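Local structure of BSU-2 beta-lactamase (Bacillus subtilis, 6W5E) at residues A[64-67]-A[68-72]; A[248-251]-A[252-256]; A[173-176]-A[177-181]. The protein probably hydrolyses beta-lactam antibiotics as a class D serine beta-lactamase. All blocks are in the same frame, centred on the assembly; numbering follows the deposited sequence. Where two conformers were deposited one is given.

Interaction 1. Residues A[64-67]-A[68-72]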
ATOM      1  N   ASN A  64     -16.418   8.873   4.532  1.00 12.43           N
ATOM      2  CA  ASN A  64     -16.993   8.566   3.224  1.00 11.48           C
ATOM      3  C   ASN A  64     -17.175   7.062   3.045  1.00 11.39           C
ATOM      4  O   ASN A  64     -16.419   6.395   2.321  1.00 12.90           O
ATOM      5  CB  ASN A  64     -16.205   9.206   2.074  1.00 12.95           C
ATOM      6  CG  ASN A  64     -16.963   9.180   0.763  1.00 12.45           C
ATOM      7  OD1 ASN A  64     -17.946   8.452   0.620  1.00 16.28           O
ATOM      8  ND2 ASN A  64     -16.501   9.959  -0.202  1.00 14.68           N
ATOM      9  N   ARG A  65     -18.218   6.535   3.684  1.00 14.42           N
ATOM     10  CA  ARG A  65     -18.474   5.100   3.675  1.00 15.33           C
ATOM     11  C   ARG A  65     -18.766   4.587   2.267  1.00 14.78           C
ATOM     12  O   ARG A  65     -18.341   3.481   1.901  1.00 16.25           O
ATOM     13  CB  ARG A  65     -19.636   4.811   4.628  1.00 19.51           C
ATOM     14  CG  ARG A  65     -20.224   3.430   4.549  1.00 23.53           C
ATOM     15  CD  ARG A  65     -19.368   2.432   5.303  1.00 25.44           C
ATOM     16  NE  ARG A  65     -18.941   2.932   6.607  1.00 22.80           N
ATOM     17  CZ  ARG A  65     -18.475   2.154   7.580  1.00 20.29           C
ATOM     18  NH1 ARG A  65     -18.396   0.840   7.394  1.00 19.58           N
ATOM     19  NH2 ARG A  65     -18.095   2.685   8.732  1.00 20.36           N
ATOM     20  N   LYS A  66     -19.492   5.369   1.460  1.00 14.75           N
ATOM     21  CA  LYS A  66     -19.804   4.929   0.101  1.00 16.19           C
ATOM     22  C   LYS A  66     -18.534   4.661  -0.692  1.00 15.65           C
ATOM     23  O   LYS A  66     -18.370   3.585  -1.284  1.00 16.31           O
ATOM     24  CB  LYS A  66     -20.652   5.974  -0.620  1.00 18.40           C
ATOM     25  CG  LYS A  66     -20.971   5.576  -2.055  1.00 20.46           C
ATOM     26  CD  LYS A  66     -21.850   6.610  -2.744  1.00 26.31           C
ATOM     27  CE  LYS A  66     -23.316   6.214  -2.683  1.00 24.92           C
ATOM     28  NZ  LYS A  66     -24.194   7.258  -3.272  1.00 27.84           N
ATOM     29  N   ARG A  67     -17.618   5.629  -0.710  1.00 13.94           N
ATOM     30  CA  ARG A  67     -16.386   5.448  -1.464  1.00 16.09           C
ATOM     31  C   ARG A  67     -15.510   4.363  -0.850  1.00 13.06           C
ATOM     32  O   ARG A  67     -14.816   3.641  -1.578  1.00 14.64           O
ATOM     33  CB  ARG A  67     -15.635   6.775  -1.594  1.00 16.41           C
ATOM     34  CG  ARG A  67     -14.499   6.688  -2.586  1.00 16.76           C
ATOM     35  CD  ARG A  67     -13.863   8.022  -2.894  1.00 18.92           C
ATOM     36  NE  ARG A  67     -12.672   7.816  -3.706  1.00 18.30           N
ATOM     37  CZ  ARG A  67     -12.588   8.069  -5.008  1.00 16.58           C
ATOM     38  NH1 ARG A  67     -13.627   8.560  -5.672  1.00 18.92           N
ATOM     39  NH2 ARG A  67     -11.458   7.823  -5.644  1.00 16.46           N
ATOM     40  N   ALA A  68     -15.547   4.215   0.476  1.00 14.19           N
ATOM     41  CA  ALA A  68     -14.763   3.182   1.137  1.00 14.15           C
ATOM     42  C   ALA A  68     -15.151   1.789   0.667  1.00 13.13           C
ATOM     43  O   ALA A  68     -14.320   0.873   0.712  1.00 13.61           O
ATOM     44  CB  ALA A  68     -14.908   3.295   2.654  1.00 13.81           C
ATOM     45  N   ASN A  69     -16.379   1.618   0.188  1.00 13.06           N
ATOM     46  CA  ASN A  69     -16.867   0.321  -0.256  1.00 15.73           C
ATOM     47  C   ASN A  69     -16.762   0.115  -1.761  1.00 13.11           C
ATOM     48  O   ASN A  69     -17.147  -0.947  -2.250  1.00 16.43           O
ATOM     49  CB  ASN A  69     -18.312   0.119   0.211  1.00 17.38           C
ATOM     50  CG  ASN A  69     -18.385  -0.381   1.634  1.00 21.97           C
ATOM     51  OD1 ASN A  69     -17.736  -1.367   1.987  1.00 23.66           O
ATOM     52  ND2 ASN A  69     -19.132   0.324   2.475  1.00 24.52           N
ATOM     53  N   GLN A  70     -16.245   1.090  -2.508  1.00 13.43           N
ATOM     54  CA  GLN A  70     -16.148   0.973  -3.958  1.00 13.65           C
ATOM     55  C   GLN A  70     -14.810   0.351  -4.335  1.00 13.22           C
ATOM     56  O   GLN A  70     -13.748   0.907  -4.020  1.00 14.17           O
ATOM     57  CB  GLN A  70     -16.286   2.335  -4.627  1.00 14.98           C
ATOM     58  CG  GLN A  70     -17.655   2.941  -4.477  1.00 23.78           C
ATOM     59  CD  GLN A  70     -18.744   2.133  -5.169  1.00 27.05           C
ATOM     60  OE1 GLN A  70     -18.521   1.530  -6.225  1.00 24.77           O
ATOM     61  NE2 GLN A  70     -19.933   2.127  -4.580  1.00 31.58           N
ATOM     62  N   ARG A  71     -14.860  -0.784  -5.030  1.00 13.14           N
ATOM     63  CA  ARG A  71     -13.637  -1.424  -5.491  1.00 12.68           C
ATOM     64  C   ARG A  71     -12.988  -0.587  -6.581  1.00 14.59           C
ATOM     65  O   ARG A  71     -13.659  -0.112  -7.501  1.00 16.40           O
ATOM     66  CB  ARG A  71     -13.929  -2.826  -6.011  1.00 13.52           C
ATOM     67  CG  ARG A  71     -14.224  -3.816  -4.917  1.00 14.53           C
ATOM     68  CD  ARG A  71     -14.313  -5.210  -5.473  1.00 16.14           C
ATOM     69  NE  ARG A  71     -14.268  -6.188  -4.395  1.00 14.82           N
ATOM     70  CZ  ARG A  71     -14.693  -7.439  -4.509  1.00 17.23           C
ATOM     71  NH1 ARG A  71     -15.211  -7.877  -5.659  1.00 16.06           N
ATOM     72  NH2 ARG A  71     -14.601  -8.252  -3.470  1.00 17.20           N
ATOM     73  N   GLN A  72     -11.676  -0.402  -6.471  1.00 13.39           N
ATOM     74  CA  GLN A  72     -10.926   0.421  -7.406  1.00 13.76           C
ATOM     75  C   GLN A  72      -9.617  -0.283  -7.729  1.00 12.21           C
ATOM     76  O   GLN A  72      -9.163  -1.155  -6.986  1.00 12.56           O
ATOM     77  CB  GLN A  72     -10.694   1.819  -6.821  1.00 14.05           C
ATOM     78  CG  GLN A  72     -11.997   2.584  -6.607  1.00 17.42           C
ATOM     79  CD  GLN A  72     -11.809   3.816  -5.773  1.00 19.17           C
ATOM     80  OE1 GLN A  72     -11.158   4.769  -6.201  1.00 18.74           O
ATOM     81  NE2 GLN A  72     -12.379   3.813  -4.567  1.00 19.07           N
TER
HETATM   82  O   HOH W   1     -19.127  -0.944   5.234  1.00 25.11           O

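Interaction 2. Residues A[248-251]-A[252-256]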
ATOM      1  N   GLY A 248      -1.430   9.915  -5.972  1.00 13.36           N
ATOM      2  CA  GLY A 248      -0.966   9.280  -4.750  1.00 13.25           C
ATOM      3  C   GLY A 248      -0.243  10.240  -3.828  1.00 12.89           C
ATOM      4  O   GLY A 248      -0.295  10.089  -2.605  1.00 13.03           O
ATOM      5  N   THR A 249       0.431  11.245  -4.396  1.00 13.70           N
ATOM      6  CA  THR A 249       1.048  12.285  -3.576  1.00 14.66           C
ATOM      7  C   THR A 249      -0.005  13.036  -2.777  1.00 13.87           C
ATOM      8  O   THR A 249       0.181  13.299  -1.582  1.00 15.02           O
ATOM      9  CB  THR A 249       1.842  13.242  -4.465  1.00 18.41           C
ATOM     10  OG1 THR A 249       2.946  12.533  -5.035  1.00 21.86           O
ATOM     11  CG2 THR A 249       2.361  14.422  -3.661  1.00 20.68           C
ATOM     12  N   LYS A 250      -1.125  13.374  -3.420  1.00 13.87           N
ATOM     13  CA  LYS A 250      -2.224  14.013  -2.701  1.00 14.58           C
ATOM     14  C   LYS A 250      -2.738  13.115  -1.583  1.00 12.55           C
ATOM     15  O   LYS A 250      -2.964  13.574  -0.457  1.00 13.62           O
ATOM     16  CB  LYS A 250      -3.351  14.377  -3.670  1.00 16.58           C
ATOM     17  CG  LYS A 250      -4.557  15.031  -3.000  1.00 18.34           C
ATOM     18  CD  LYS A 250      -4.220  16.385  -2.390  1.00 21.73           C
ATOM     19  CE  LYS A 250      -5.485  17.170  -2.075  1.00 24.81           C
ATOM     20  NZ  LYS A 250      -5.198  18.519  -1.525  1.00 31.92           N
ATOM     21  N   ALA A 251      -2.938  11.824  -1.876  1.00 11.82           N
ATOM     22  CA  ALA A 251      -3.390  10.897  -0.843  1.00 12.69           C
ATOM     23  C   ALA A 251      -2.409  10.854   0.321  1.00 10.82           C
ATOM     24  O   ALA A 251      -2.815  10.841   1.489  1.00 12.01           O
ATOM     25  CB  ALA A 251      -3.566   9.504  -1.447  1.00 12.40           C
ATOM     26  N   LYS A 252      -1.109  10.839   0.025  1.00 10.90           N
ATOM     27  CA  LYS A 252      -0.116  10.783   1.091  1.00 11.12           C
ATOM     28  C   LYS A 252      -0.113  12.074   1.898  1.00 11.51           C
ATOM     29  O   LYS A 252      -0.049  12.038   3.131  1.00 12.86           O
ATOM     30  CB  LYS A 252       1.270  10.518   0.502  1.00 11.88           C
ATOM     31  CG  LYS A 252       2.373  10.387   1.553  1.00 14.88           C
ATOM     32  CD  LYS A 252       3.728  10.150   0.909  1.00 17.76           C
ATOM     33  CE  LYS A 252       4.805  10.040   1.969  1.00 21.22           C
ATOM     34  NZ  LYS A 252       6.165   9.819   1.386  1.00 25.90           N
ATOM     35  N   ASN A 253      -0.183  13.223   1.222  1.00 12.79           N
ATOM     36  CA  ASN A 253      -0.184  14.493   1.941  1.00 12.97           C
ATOM     37  C   ASN A 253      -1.403  14.616   2.848  1.00 12.09           C
ATOM     38  O   ASN A 253      -1.306  15.134   3.966  1.00 13.46           O
ATOM     39  CB  ASN A 253      -0.116  15.663   0.957  1.00 14.70           C
ATOM     40  CG  ASN A 253       1.226  15.763   0.268  1.00 18.25           C
ATOM     41  OD1 ASN A 253       2.206  15.163   0.710  1.00 19.41           O
ATOM     42  ND2 ASN A 253       1.281  16.534  -0.816  1.00 19.78           N
ATOM     43  N   ILE A 254      -2.564  14.145   2.381  1.00 12.76           N
ATOM     44  CA  ILE A 254      -3.761  14.148   3.220  1.00 12.61           C
ATOM     45  C   ILE A 254      -3.540  13.276   4.447  1.00 12.05           C
ATOM     46  O   ILE A 254      -3.847  13.669   5.580  1.00 12.86           O
ATOM     47  CB  ILE A 254      -4.984  13.681   2.408  1.00 12.72           C
ATOM     48  CG1 ILE A 254      -5.475  14.793   1.470  1.00 14.70           C
ATOM     49  CG2 ILE A 254      -6.095  13.217   3.342  1.00 13.85           C
ATOM     50  CD1 ILE A 254      -6.511  14.323   0.487  1.00 16.55           C
ATOM     51  N   THR A 255      -3.003  12.074   4.235  1.00 12.30           N
ATOM     52  CA  THR A 255      -2.792  11.147   5.339  1.00 11.04           C
ATOM     53  C   THR A 255      -1.851  11.745   6.367  1.00 11.35           C
ATOM     54  O   THR A 255      -2.120  11.712   7.571  1.00 11.97           O
ATOM     55  CB  THR A 255      -2.204   9.838   4.811  1.00 11.45           C
ATOM     56  OG1 THR A 255      -3.044   9.297   3.783  1.00 12.05           O
ATOM     57  CG2 THR A 255      -2.078   8.827   5.936  1.00 11.82           C
ATOM     58  N   VAL A 256      -0.722  12.286   5.907  1.00 11.74           N
ATOM     59  CA  VAL A 256       0.246  12.876   6.827  1.00 12.72           C
ATOM     60  C   VAL A 256      -0.378  14.027   7.609  1.00 13.08           C
ATOM     61  O   VAL A 256      -0.165  14.150   8.821  1.00 14.52           O
ATOM     62  CB  VAL A 256       1.523  13.280   6.068  1.00 14.28           C
ATOM     63  CG1 VAL A 256       2.414  14.143   6.941  1.00 16.06           C
ATOM     64  CG2 VAL A 256       2.267  12.018   5.607  1.00 14.47           C
TER

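Interaction 3. Residues A[173-176]-A[177-181]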
ATOM      1  N   LEU A 173     -11.887  -0.407   2.051  1.00 12.56           N
ATOM      2  CA  LEU A 173     -12.100  -1.220   3.246  1.00 13.52           C
ATOM      3  C   LEU A 173     -11.437  -2.589   3.117  1.00 12.42           C
ATOM      4  O   LEU A 173     -10.892  -3.110   4.096  1.00 13.38           O
ATOM      5  CB  LEU A 173     -13.593  -1.349   3.550  1.00 14.71           C
ATOM      6  CG  LEU A 173     -14.149  -0.163   4.343  1.00 18.71           C
ATOM      7  CD1 LEU A 173     -15.676  -0.132   4.326  1.00 21.60           C
ATOM      8  CD2 LEU A 173     -13.605  -0.176   5.771  1.00 19.32           C
ATOM      9  N   GLU A 174     -11.460  -3.182   1.916  1.00 12.30           N
ATOM     10  CA  GLU A 174     -10.774  -4.458   1.711  1.00 13.31           C
ATOM     11  C   GLU A 174      -9.262  -4.300   1.846  1.00 12.94           C
ATOM     12  O   GLU A 174      -8.580  -5.198   2.364  1.00 12.62           O
ATOM     13  CB  GLU A 174     -11.144  -5.050   0.348  1.00 13.04           C
ATOM     14  CG  GLU A 174     -12.558  -5.621   0.287  1.00 13.71           C
ATOM     15  CD  GLU A 174     -12.985  -6.048  -1.106  1.00 17.56           C
ATOM     16  OE1 GLU A 174     -12.633  -5.364  -2.092  1.00 13.23           O
ATOM     17  OE2 GLU A 174     -13.679  -7.085  -1.211  1.00 25.59           O
ATOM     18  N   GLN A 175      -8.720  -3.172   1.380  1.00 12.39           N
ATOM     19  CA  GLN A 175      -7.308  -2.881   1.608  1.00 12.81           C
ATOM     20  C   GLN A 175      -7.007  -2.796   3.100  1.00 11.99           C
ATOM     21  O   GLN A 175      -5.988  -3.328   3.560  1.00 12.05           O
ATOM     22  CB  GLN A 175      -6.921  -1.580   0.912  1.00 13.88           C
ATOM     23  CG  GLN A 175      -6.782  -1.694  -0.601  1.00 15.56           C
ATOM     24  CD  GLN A 175      -5.346  -1.529  -1.080  1.00 14.40           C
ATOM     25  OE1 GLN A 175      -4.408  -1.962  -0.422  1.00 16.33           O
ATOM     26  NE2 GLN A 175      -5.175  -0.904  -2.233  1.00 15.95           N
ATOM     27  N   GLU A 176      -7.881  -2.133   3.870  1.00 12.62           N
ATOM     28  CA  GLU A 176      -7.674  -2.046   5.315  0.70 13.33           C
ATOM     29  C   GLU A 176      -7.615  -3.430   5.941  1.00 13.04           C
ATOM     30  O   GLU A 176      -6.772  -3.695   6.803  1.00 13.25           O
ATOM     31  CB  GLU A 176      -8.776  -1.220   5.986  0.70 15.21           C
ATOM     32  CG  GLU A 176      -8.503  -0.924   7.481  0.70 13.22           C
ATOM     33  CD  GLU A 176      -8.720  -2.126   8.435  0.70 18.13           C
ATOM     34  OE1 GLU A 176      -9.532  -3.018   8.114  0.70 22.70           O
ATOM     35  OE2 GLU A 176      -8.079  -2.188   9.512  0.70 18.44           O
ATOM     36  N   THR A 177      -8.538  -4.312   5.547  1.00 12.50           N
ATOM     37  CA  THR A 177      -8.592  -5.649   6.122  1.00 13.41           C
ATOM     38  C   THR A 177      -7.288  -6.384   5.883  1.00 14.27           C
ATOM     39  O   THR A 177      -6.718  -6.980   6.805  1.00 14.60           O
ATOM     40  CB  THR A 177      -9.772  -6.398   5.505  1.00 16.48           C
ATOM     41  OG1 THR A 177     -10.973  -5.738   5.910  1.00 20.11           O
ATOM     42  CG2 THR A 177      -9.807  -7.871   5.939  1.00 18.77           C
ATOM     43  N   PHE A 178      -6.786  -6.319   4.651  1.00 12.87           N
ATOM     44  CA  PHE A 178      -5.521  -6.962   4.321  1.00 13.31           C
ATOM     45  C   PHE A 178      -4.377  -6.358   5.124  1.00 11.47           C
ATOM     46  O   PHE A 178      -3.567  -7.082   5.717  1.00 12.62           O
ATOM     47  CB  PHE A 178      -5.259  -6.815   2.824  1.00 12.00           C
ATOM     48  CG  PHE A 178      -3.858  -7.166   2.419  1.00 11.55           C
ATOM     49  CD1 PHE A 178      -3.407  -8.479   2.469  1.00 16.43           C
ATOM     50  CD2 PHE A 178      -2.984  -6.175   2.015  1.00 15.76           C
ATOM     51  CE1 PHE A 178      -2.108  -8.790   2.113  1.00 18.42           C
ATOM     52  CE2 PHE A 178      -1.688  -6.481   1.659  1.00 19.03           C
ATOM     53  CZ  PHE A 178      -1.248  -7.792   1.705  1.00 19.52           C
ATOM     54  N   LEU A 179      -4.292  -5.027   5.154  1.00 12.48           N
ATOM     55  CA  LEU A 179      -3.168  -4.377   5.830  1.00 12.00           C
ATOM     56  C   LEU A 179      -3.210  -4.572   7.340  1.00 12.41           C
ATOM     57  O   LEU A 179      -2.159  -4.576   7.989  1.00 12.17           O
ATOM     58  CB  LEU A 179      -3.123  -2.890   5.471  1.00 11.36           C
ATOM     59  CG  LEU A 179      -2.726  -2.649   4.009  1.00 11.90           C
ATOM     60  CD1 LEU A 179      -3.059  -1.226   3.633  1.00 15.62           C
ATOM     61  CD2 LEU A 179      -1.244  -2.950   3.765  1.00 15.46           C
ATOM     62  N   GLU A 180      -4.402  -4.718   7.921  1.00 12.03           N
ATOM     63  CA  GLU A 180      -4.487  -5.030   9.340  1.00 12.58           C
ATOM     64  C   GLU A 180      -3.890  -6.404   9.633  1.00 12.65           C
ATOM     65  O   GLU A 180      -3.208  -6.593  10.648  1.00 12.80           O
ATOM     66  CB  GLU A 180      -5.949  -4.974   9.783  1.00 14.55           C
ATOM     67  CG  GLU A 180      -6.163  -5.352  11.224  1.00 20.53           C
ATOM     68  CD  GLU A 180      -7.602  -5.193  11.672  1.00 22.15           C
ATOM     69  OE1 GLU A 180      -8.355  -4.398  11.058  1.00 20.92           O
ATOM     70  OE2 GLU A 180      -7.981  -5.879  12.649  1.00 23.86           O
ATOM     71  N   LYS A 181      -4.142  -7.380   8.757  1.00 12.20           N
ATOM     72  CA  LYS A 181      -3.529  -8.696   8.919  1.00 12.54           C
ATOM     73  C   LYS A 181      -2.012  -8.624   8.788  1.00 11.62           C
ATOM     74  O   LYS A 181      -1.289  -9.306   9.526  1.00 13.25           O
ATOM     75  CB  LYS A 181      -4.108  -9.673   7.900  1.00 13.98           C
ATOM     76  CG  LYS A 181      -5.597  -9.893   8.054  1.00 17.23           C
ATOM     77  CD  LYS A 181      -6.139 -10.697   6.877  1.00 22.00           C
ATOM     78  CE  LYS A 181      -7.618 -11.003   7.019  1.00 27.57           C
ATOM     79  NZ  LYS A 181      -8.164 -11.480   5.718  1.00 28.94           N
TER

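Interaction 1. Residues A[64-67]-A[68-72]
Asn-64 O accepts from Ala-68 N at 3.0 Å to close the one turn of helix 65-68; Asn-69 N then divides between Lys-66 O and, weakly, Arg-65 O, and Gln-70 N bonds to Arg-67 O (3.1 Å). Asn-64 is the N-cap: its OD1 accepts from Arg-67 N at 3.1 Å, the donor lying above the carbonyl plane. Arg-67 runs out straight, CG anti to N (chi1 -169°), and its guanidinium meets the Gln-72 amide at nearly a right angle (89°), with Gln-72 CD over one face of the guanidinium. Arg-67 NH2 and Gln-72 OE1 are 3.1 Å apart but badly angled for a bond; instead Arg-67 NE and Gln-72 NE2 both donate to Asn-243 OD1, while NE2 also reaches Gln-70 O at 3.3 Å. On another side of the turn, Arg-65 bends at chi2 and chi3 to lay CD 3.5 Å from Asn-69 ND2, and one water bridges Arg-65 NH1 and Asn-69 ND2. Ala-68, buried, packs on Thr-49 and Leu-173. This is an N-capped single helical turn, joining strand 59-63 of the central sheet to the loop before helix 81-88.

Interaction 2. Residues A[248-251]-A[252-256]
Ala-251 O is gripped twice by Thr-255, at 2.8 Å by OG1 and at 3.0 Å by the backbone N, the two donors coming from opposite faces of the carbonyl plane. Thr-255 OG1 stands beside its own N (chi1 -55°), which turns the hydroxyl back along the helix onto the carbonyl one turn earlier. Thr-255 OG1 is also hydrogen-bonded to Thr-242 OG1 on strand 236-244, which ties this buried hydroxyl to the sheet. The turn before it is regular: Lys-252 N bonds to Gly-248 O and Ile-254 N to Lys-250 O. Between them, Asn-253 N bonds to Thr-249 O at 2.8 Å.

Thr-249 and Asn-253 meet on the exposed flank. Their side chains lie side by side, pointing the same way, with CG2 of Thr-249 3.7 Å from ND2 of Asn-253, and Asn-253 CG comes within 3.3 Å of Thr-249 O. Lys-250 bends at chi2 (65°), so its aliphatic chain slants across the buried Ile-254, with Lys-250 CE 4.0 Å and CG 4.1 Å from Ile-254 CD1. Ile-254 in turn reaches Val-244, Glu-42 and Phe-43. Lys-252 leaves fully extended, and its NZ bonds to Gln-203 OE1.

Ala-251 and Thr-255, with Ile-254 beside them, pack against the sheet: Ala-251 sits on Thr-242, Val-244 and Phe-227, Thr-255 on Phe-240 and Phe-227. At the first turn, Gly-248 N bonds to Thr-217 OG1 and Lys-250 N to Ser-247 OG. What results is the first turns of the C-terminal helix 248-261, laid along one face of the antiparallel sheet as in the penicillin-binding protein and serine beta-lactamase fold.

Interaction 3. Residues A[173-176]-A[177-181]
Helix 172-184 packs on the central antiparallel sheet of the serine beta-lactamase fold, and its first two turns hold together by regular i-to-i+4 bonds plus one threonine that folds back. Leu-173 O receives both Thr-177 N at 3.0 Å and Thr-177 OG1 at 3.2 Å, from opposite faces of its carbonyl plane. The hydroxyl reaches it because OG1 lies beside the backbone N (chi1 -65°), which lets an exposed threonine satisfy itself on the helix backbone. Leu-179 N approaches Gln-175 O at 2.9 Å, nearly along the C=O axis, and Glu-180 N takes Glu-176 O at 2.8 Å.

Gln-175, Glu-176 and Leu-179 are among the residues that meet the sheet. Leu-179 lays CG 3.4 Å from Gln-175 O and rests on Val-239, Val-241 and Val-228. Gln-175 packs on Trp-226 and Val-241 and donates from NE2 to Thr-77 OG1, in the segment that leads to the carboxylated Lys-79. At the helix start, Glu-174 OE2 forms a salt bridge with Arg-71 while its OE1 accepts from Ser-171 N. Phe-178 presents its ring edge to Gln-175 O and spreads onto Leu-187.

Glu-176 has two conformers, so its closeness to Glu-180 is doubtful: in one of them the carboxylates meet beside His-53 with planes 63° apart, and Glu-176 OE2 lies 2.7 Å from Glu-180 OE1. If that contact is real, one of the two acids probably holds a proton there. Glu-180 OE2 forms a salt bridge with Lys-184. Glu-180 CB sits 3.3 Å from Glu-176 O.

Interactions 1 and 3 touch directly: Arg-71 NH2 makes a salt bridge to Glu-174 OE2 at 2.7 Å, Ala-68 O probably accepts from Leu-173 N at 3.1 Å, and Asn-69 OD1 packs 3.4 Å from Leu-173 CD1. Interaction 2 stands apart, its nearest atoms about 9 Å from interaction 1 and about 10 Å from interaction 3. The helices of interactions 2 and 3 press on opposite faces of the sheet, meeting alternate residues of strands 225-233 and 236-244. A malonate, probably from the crystallisation liquor, lies about 3 Å from the Arg-67 side chain. Interaction 3 reaches the segment of the carboxylated Lys-79 through Gln-175 and Thr-77.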